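Local coordinates for scytovirin (Scytonema varium, PDB 2QSK), which binds sugars as a lectin and blocks HIV-1 fusion and infection, acting more strongly on T-tropic than on M-tropic strains, at residues Gly48-Gly51 with Pro52-Trp56; Cys7-Glu10 with Ala11-Pro14. All coordinates share one frame; numbering follows the deposited sequence.

Interaction 1 of 2, residues Gly48-Gly51 with Pro52-Trp56; sequences GPKG and PTYCW
Lys50 sets CD over one face of the Tyr54 ring, 3.9 Å from the ring centroid and displaced toward the CD2–CE2 rim, a CH-pi contact 19° off the ring normal. Bends at chi2 and chi3 place CD there and carry NZ out past the CD2 side of the ring, where it is bonded to the backbone oxygens of Ser71, Cys74, Gly76 and Arg78. In the ring plane, Gly48 O meets the edge at Tyr54 CD1, 3.3 Å away. The tyrosine ring is directed toward Gly48-Lys50 because its CG stands anti to the backbone N (chi1 -174°), and its OH is bonded to Lys72 O. The main chain closes on itself: Tyr54 N donates to Gly51 O at 3.0 Å. Two waters bridge across the loop. One joins Gly48 N, Thr53 O and Cys55 N; the other donates to Pro49 O, 2.8 Å away, and also binds Thr53 N and Thr53 OG1. The backbone angles of Gly51 would jam a CB against the preceding carbonyl oxygen, which calls for glycine. The loop from Gly48 runs into a type I beta turn, Gly51 to Tyr54, and Lys50, just before the turn, packs on the ring of its last residue.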
ATOM      1  N   GLY A  48      -5.372   0.179  -7.351  1.00 13.49           N
ATOM      2  CA  GLY A  48      -6.607   0.966  -7.348  1.00 13.47           C
ATOM      3  C   GLY A  48      -6.412   2.262  -8.120  1.00 13.48           C
ATOM      4  O   GLY A  48      -5.283   2.639  -8.437  1.00 15.08           O
ATOM      5  N   PRO A  49      -7.504   2.995  -8.397  1.00 14.39           N
ATOM      6  CA  PRO A  49      -7.372   4.359  -8.952  1.00 14.31           C
ATOM      7  C   PRO A  49      -6.782   5.253  -7.862  1.00 12.32           C
ATOM      8  O   PRO A  49      -6.802   4.869  -6.700  1.00 13.16           O
ATOM      9  CB  PRO A  49      -8.816   4.741  -9.281  1.00 16.06           C
ATOM     10  CG  PRO A  49      -9.623   3.966  -8.282  1.00 15.86           C
ATOM     11  CD  PRO A  49      -8.903   2.648  -8.097  1.00 14.72           C
ATOM     12  N   LYS A  50      -6.277   6.431  -8.208  1.00 13.67           N
ATOM     13  CA  LYS A  50      -5.843   7.365  -7.179  1.00 12.17           C
ATOM     14  C   LYS A  50      -6.952   7.557  -6.157  1.00 12.20           C
ATOM     15  O   LYS A  50      -8.128   7.712  -6.530  1.00 14.88           O
ATOM     16  CB  LYS A  50      -5.413   8.709  -7.772  1.00 13.17           C
ATOM     17  CG  LYS A  50      -4.037   8.685  -8.386  1.00 13.82           C
ATOM     18  CD  LYS A  50      -2.909   8.548  -7.367  1.00 12.95           C
ATOM     19  CE  LYS A  50      -2.793   9.725  -6.414  1.00 10.69           C
ATOM     20  NZ  LYS A  50      -1.749   9.475  -5.395  1.00  9.49           N
ATOM     21  N   GLY A  51      -6.565   7.578  -4.888  1.00 11.22           N
ATOM     22  CA  GLY A  51      -7.496   7.605  -3.784  1.00 11.00           C
ATOM     23  C   GLY A  51      -7.054   6.595  -2.736  1.00  9.53           C
ATOM     24  O   GLY A  51      -5.929   6.077  -2.796  1.00  9.11           O
ATOM     25  N   PRO A  52      -7.911   6.354  -1.739  1.00 10.15           N
ATOM     26  CA  PRO A  52      -7.527   5.534  -0.605  1.00  9.77           C
ATOM     27  C   PRO A  52      -7.155   4.078  -0.881  1.00  8.91           C
ATOM     28  O   PRO A  52      -6.584   3.447   0.015  1.00  9.72           O
ATOM     29  CB  PRO A  52      -8.732   5.647   0.334  1.00 12.26           C
ATOM     30  CG  PRO A  52      -9.424   6.928  -0.072  1.00 16.05           C
ATOM     31  CD  PRO A  52      -9.241   6.967  -1.551  1.00 12.22           C
ATOM     32  N   THR A  53      -7.461   3.546  -2.070  1.00  8.50           N
ATOM     33  CA  THR A  53      -7.031   2.186  -2.404  1.00  8.87           C
ATOM     34  C   THR A  53      -5.770   2.137  -3.242  1.00  8.98           C
ATOM     35  O   THR A  53      -5.342   1.033  -3.587  1.00 10.75           O
ATOM     36  CB  THR A  53      -8.146   1.340  -3.074  1.00  9.47           C
ATOM     37  OG1 THR A  53      -8.329   1.747  -4.430  1.00 11.94           O
ATOM     38  CG2 THR A  53      -9.448   1.413  -2.297  1.00 10.72           C
ATOM     39  N   TYR A  54      -5.151   3.295  -3.539  1.00  8.47           N
ATOM     40  CA  TYR A  54      -3.935   3.350  -4.313  1.00  8.49           C
ATOM     41  C   TYR A  54      -2.736   3.159  -3.377  1.00  8.49           C
ATOM     42  O   TYR A  54      -2.545   3.942  -2.448  1.00  8.82           O
ATOM     43  CB  TYR A  54      -3.816   4.696  -5.012  1.00  9.76           C
ATOM     44  CG  TYR A  54      -2.640   4.793  -5.950  1.00  9.58           C
ATOM     45  CD1 TYR A  54      -2.651   4.134  -7.162  1.00 13.45           C
ATOM     46  CD2 TYR A  54      -1.503   5.562  -5.634  1.00  9.46           C
ATOM     47  CE1 TYR A  54      -1.586   4.228  -8.048  1.00 14.63           C
ATOM     48  CE2 TYR A  54      -0.441   5.672  -6.512  1.00  9.99           C
ATOM     49  CZ  TYR A  54      -0.483   4.987  -7.717  1.00 12.53           C
ATOM     50  OH  TYR A  54       0.556   5.044  -8.608  1.00 15.22           O
ATOM     51  N   CYS A  55      -1.948   2.109  -3.618  1.00  9.01           N
ATOM     52  CA  CYS A  55      -0.794   1.784  -2.763  1.00  9.32           C
ATOM     53  C   CYS A  55       0.505   2.133  -3.481  1.00 10.19           C
ATOM     54  O   CYS A  55       0.766   1.639  -4.575  1.00 12.68           O
ATOM     55  CB  CYS A  55      -0.774   0.321  -2.398  1.00 11.38           C
ATOM     56  SG  CYS A  55      -2.251  -0.319  -1.604  1.00 13.46           S
ATOM     57  N   TRP A  56       1.323   2.974  -2.853  1.00  9.55           N
ATOM     58  CA  TRP A  56       2.603   3.361  -3.450  1.00 10.05           C
ATOM     59  C   TRP A  56       3.614   3.635  -2.345  1.00 10.06           C
ATOM     60  O   TRP A  56       3.314   4.374  -1.412  1.00 12.93           O
ATOM     61  CB  TRP A  56       2.430   4.609  -4.318  1.00 11.04           C
ATOM     62  CG  TRP A  56       3.660   4.954  -5.059  1.00 11.22           C
ATOM     63  CD1 TRP A  56       4.627   5.822  -4.667  1.00 11.41           C
ATOM     64  CD2 TRP A  56       4.076   4.433  -6.315  1.00 13.10           C
ATOM     65  NE1 TRP A  56       5.623   5.887  -5.600  1.00 12.91           N
ATOM     66  CE2 TRP A  56       5.311   5.043  -6.625  1.00 13.37           C
ATOM     67  CE3 TRP A  56       3.529   3.513  -7.215  1.00 16.20           C
ATOM     68  CZ2 TRP A  56       6.010   4.764  -7.790  1.00 16.50           C
ATOM     69  CZ3 TRP A  56       4.225   3.247  -8.377  1.00 17.53           C
ATOM     70  CH2 TRP A  56       5.449   3.869  -8.654  1.00 17.32           C
TER
HETATM   71  O   HOH W   1      -3.338   0.024  -5.181  1.00 11.54           O
HETATM   72  O   HOH W   2      -8.575   4.457  -4.611  1.00 13.25           O

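Interaction 2 of 2, residues Cys7-Glu10 with Ala11-Pro14; sequences CWNE and ANNP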
ATOM      1  N   CYS A   7      -3.041  -0.819   2.967  1.00  8.76           N
ATOM      2  CA  CYS A   7      -1.940  -1.074   2.037  1.00  8.67           C
ATOM      3  C   CYS A   7      -0.762  -1.694   2.761  1.00  8.95           C
ATOM      4  O   CYS A   7      -0.276  -1.145   3.751  1.00 11.62           O
ATOM      5  CB  CYS A   7      -1.494   0.190   1.325  1.00 12.14           C
ATOM      6  SG  CYS A   7      -2.620   0.805   0.063  1.00 14.82           S
ATOM      7  N   TRP A   8      -0.282  -2.820   2.255  1.00  8.84           N
ATOM      8  CA  TRP A   8       0.850  -3.527   2.845  1.00  8.80           C
ATOM      9  C   TRP A   8       1.602  -4.258   1.740  1.00  8.93           C
ATOM     10  O   TRP A   8       0.986  -4.904   0.895  1.00 11.57           O
ATOM     11  CB  TRP A   8       0.354  -4.512   3.911  1.00  9.55           C
ATOM     12  CG  TRP A   8       1.466  -5.208   4.613  1.00  9.02           C
ATOM     13  CD1 TRP A   8       1.990  -6.432   4.305  1.00  9.38           C
ATOM     14  CD2 TRP A   8       2.221  -4.725   5.729  1.00 10.25           C
ATOM     15  NE1 TRP A   8       3.005  -6.743   5.152  1.00 10.14           N
ATOM     16  CE2 TRP A   8       3.180  -5.715   6.033  1.00 10.86           C
ATOM     17  CE3 TRP A   8       2.196  -3.552   6.491  1.00 13.76           C
ATOM     18  CZ2 TRP A   8       4.098  -5.573   7.075  1.00 14.50           C
ATOM     19  CZ3 TRP A   8       3.110  -3.416   7.527  1.00 15.56           C
ATOM     20  CH2 TRP A   8       4.051  -4.422   7.805  1.00 15.88           C
ATOM     21  N   ASN A   9       2.925  -4.149   1.754  1.00  9.51           N
ATOM     22  CA  ASN A   9       3.781  -4.855   0.810  1.00  9.91           C
ATOM     23  C   ASN A   9       4.174  -6.216   1.367  1.00  8.80           C
ATOM     24  O   ASN A   9       5.038  -6.318   2.229  1.00 11.00           O
ATOM     25  CB  ASN A   9       5.023  -4.022   0.509  1.00 12.15           C
ATOM     26  CG  ASN A   9       5.922  -4.678  -0.519  1.00 12.82           C
ATOM     27  OD1 ASN A   9       5.644  -5.765  -1.022  1.00 13.57           O
ATOM     28  ND2 ASN A   9       7.036  -4.014  -0.836  1.00 16.88           N
ATOM     29  N   GLU A  10       3.524  -7.271   0.875  1.00  8.36           N
ATOM     30  CA  GLU A  10       3.758  -8.617   1.379  1.00  7.98           C
ATOM     31  C   GLU A  10       5.129  -9.193   0.988  1.00  8.47           C
ATOM     32  O   GLU A  10       5.524 -10.231   1.518  1.00  8.87           O
ATOM     33  CB  GLU A  10       2.680  -9.562   0.871  1.00  8.20           C
ATOM     34  CG  GLU A  10       1.274  -9.234   1.372  1.00  7.56           C
ATOM     35  CD  GLU A  10       0.194 -10.156   0.830  1.00  7.86           C
ATOM     36  OE1 GLU A  10       0.545 -11.252   0.298  1.00  9.75           O
ATOM     37  OE2 GLU A  10      -1.010  -9.798   0.932  1.00  8.14           O
ATOM     38  N   ALA A  11       5.829  -8.563   0.043  1.00  9.76           N
ATOM     39  CA  ALA A  11       7.082  -9.139  -0.458  1.00 10.65           C
ATOM     40  C   ALA A  11       8.112  -9.276   0.636  1.00 10.99           C
ATOM     41  O   ALA A  11       8.957 -10.180   0.567  1.00 12.28           O
ATOM     42  CB  ALA A  11       7.635  -8.306  -1.591  1.00 13.48           C
ATOM     43  N   ASN A  12       8.073  -8.372   1.608  1.00 11.96           N
ATOM     44  CA  ASN A  12       9.104  -8.277   2.631  1.00 14.40           C
ATOM     45  C   ASN A  12       8.713  -8.936   3.949  1.00 12.19           C
ATOM     46  O   ASN A  12       9.363  -8.715   4.969  1.00 15.04           O
ATOM     47  CB  ASN A  12       9.483  -6.791   2.837  1.00 18.48           C
ATOM     48  CG  ASN A  12       9.987  -6.161   1.569  1.00 19.84           C
ATOM     49  OD1 ASN A  12      10.719  -6.801   0.822  1.00 24.28           O
ATOM     50  ND2 ASN A  12       9.588  -4.922   1.300  1.00 23.77           N
ATOM     51  N   ASN A  13       7.677  -9.788   3.942  1.00 10.36           N
ATOM     52  CA  ASN A  13       7.173 -10.325   5.180  1.00 10.19           C
ATOM     53  C   ASN A  13       8.154 -11.274   5.858  1.00 10.83           C
ATOM     54  O   ASN A  13       8.965 -11.943   5.197  1.00 11.08           O
ATOM     55  CB  ASN A  13       5.858 -11.073   4.945  1.00  9.47           C
ATOM     56  CG  ASN A  13       4.684 -10.143   4.729  1.00  9.12           C
ATOM     57  OD1 ASN A  13       4.823  -8.921   4.759  1.00 10.47           O
ATOM     58  ND2 ASN A  13       3.505 -10.723   4.508  1.00  9.56           N
ATOM     59  N   PRO A  14       8.053 -11.381   7.188  1.00 12.88           N
ATOM     60  CA  PRO A  14       8.861 -12.368   7.895  1.00 13.53           C
ATOM     61  C   PRO A  14       8.551 -13.764   7.385  1.00 12.80           C
ATOM     62  O   PRO A  14       7.372 -14.131   7.222  1.00 15.02           O
ATOM     63  CB  PRO A  14       8.420 -12.218   9.361  1.00 15.01           C
ATOM     64  CG  PRO A  14       7.734 -10.938   9.447  1.00 16.90           C
ATOM     65  CD  PRO A  14       7.186 -10.623   8.105  1.00 15.33           C
TER
HETATM   66  O   HOH W   3       6.552  -6.750   4.594  1.00 18.49           O
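Trp8 NE1 donates to Asn13 OD1 at 2.9 Å, with an N-H...O angle of 164°. The acceptor lies close to the indole plane and the donor in the carbonyl plane, on a lone pair of OD1, although ring and amide planes are turned 42° apart. CG of Trp8 stands anti to its backbone N (chi1 -176°), which turns the N-H edge of the indole to the asparagine. A water donates to the same OD1 and to Asn9 O, so that two hydrogen bonds grip this oxygen and the main chain of Asn9 is tied to it. The amide's other end, ND2, is bound by Arg19 O and Gln25 O, which together with the indole bond fixes the rotation of this buried group.

Bonds to the backbone form a second group. Asn9 OD1 accepts from Ala11 N at 3.0 Å, the donor standing above the carbonyl plane; this side-chain-to-backbone link is an Asx turn. A longer bond of 3.3 Å runs from Asn13 N to Glu10 O and closes the following tight turn.

Packing adds little: Ala11 CB touches Asn9 OD1, and Asn13 ND2 lies 3.9 Å from Glu10 CB. The carboxylate of buried Glu10 turns to other loops, bonded to Asn18 ND2, Asp27 N and, in a salt bridge, Arg30 NE. The turn sits in the part of the chain preceding strand 31-32, and Glu10 ties it to Arg30, directly before that strand.

In the fold
Interaction 2 comes first along the chain, ahead of the hairpin of strands 31-32 and 38-39; interaction 1 follows that hairpin and precedes strands 79-80 and 86-87. Their centres are about 17 Å apart, on opposite sides of the chain's centre, yet the Cys7–Cys55 disulfide joins the two directly. The sequence contains an internal repeat, and this bond connects matching positions of its halves. The next residues match as well: Trp56 is bonded to Asn61 and Asp75 as Trp8 is to Asn13 and Asp27. In a protein with little regular secondary structure, local turns and disulfides shape each half of the lectin, while Cys7–Cys55 links the two.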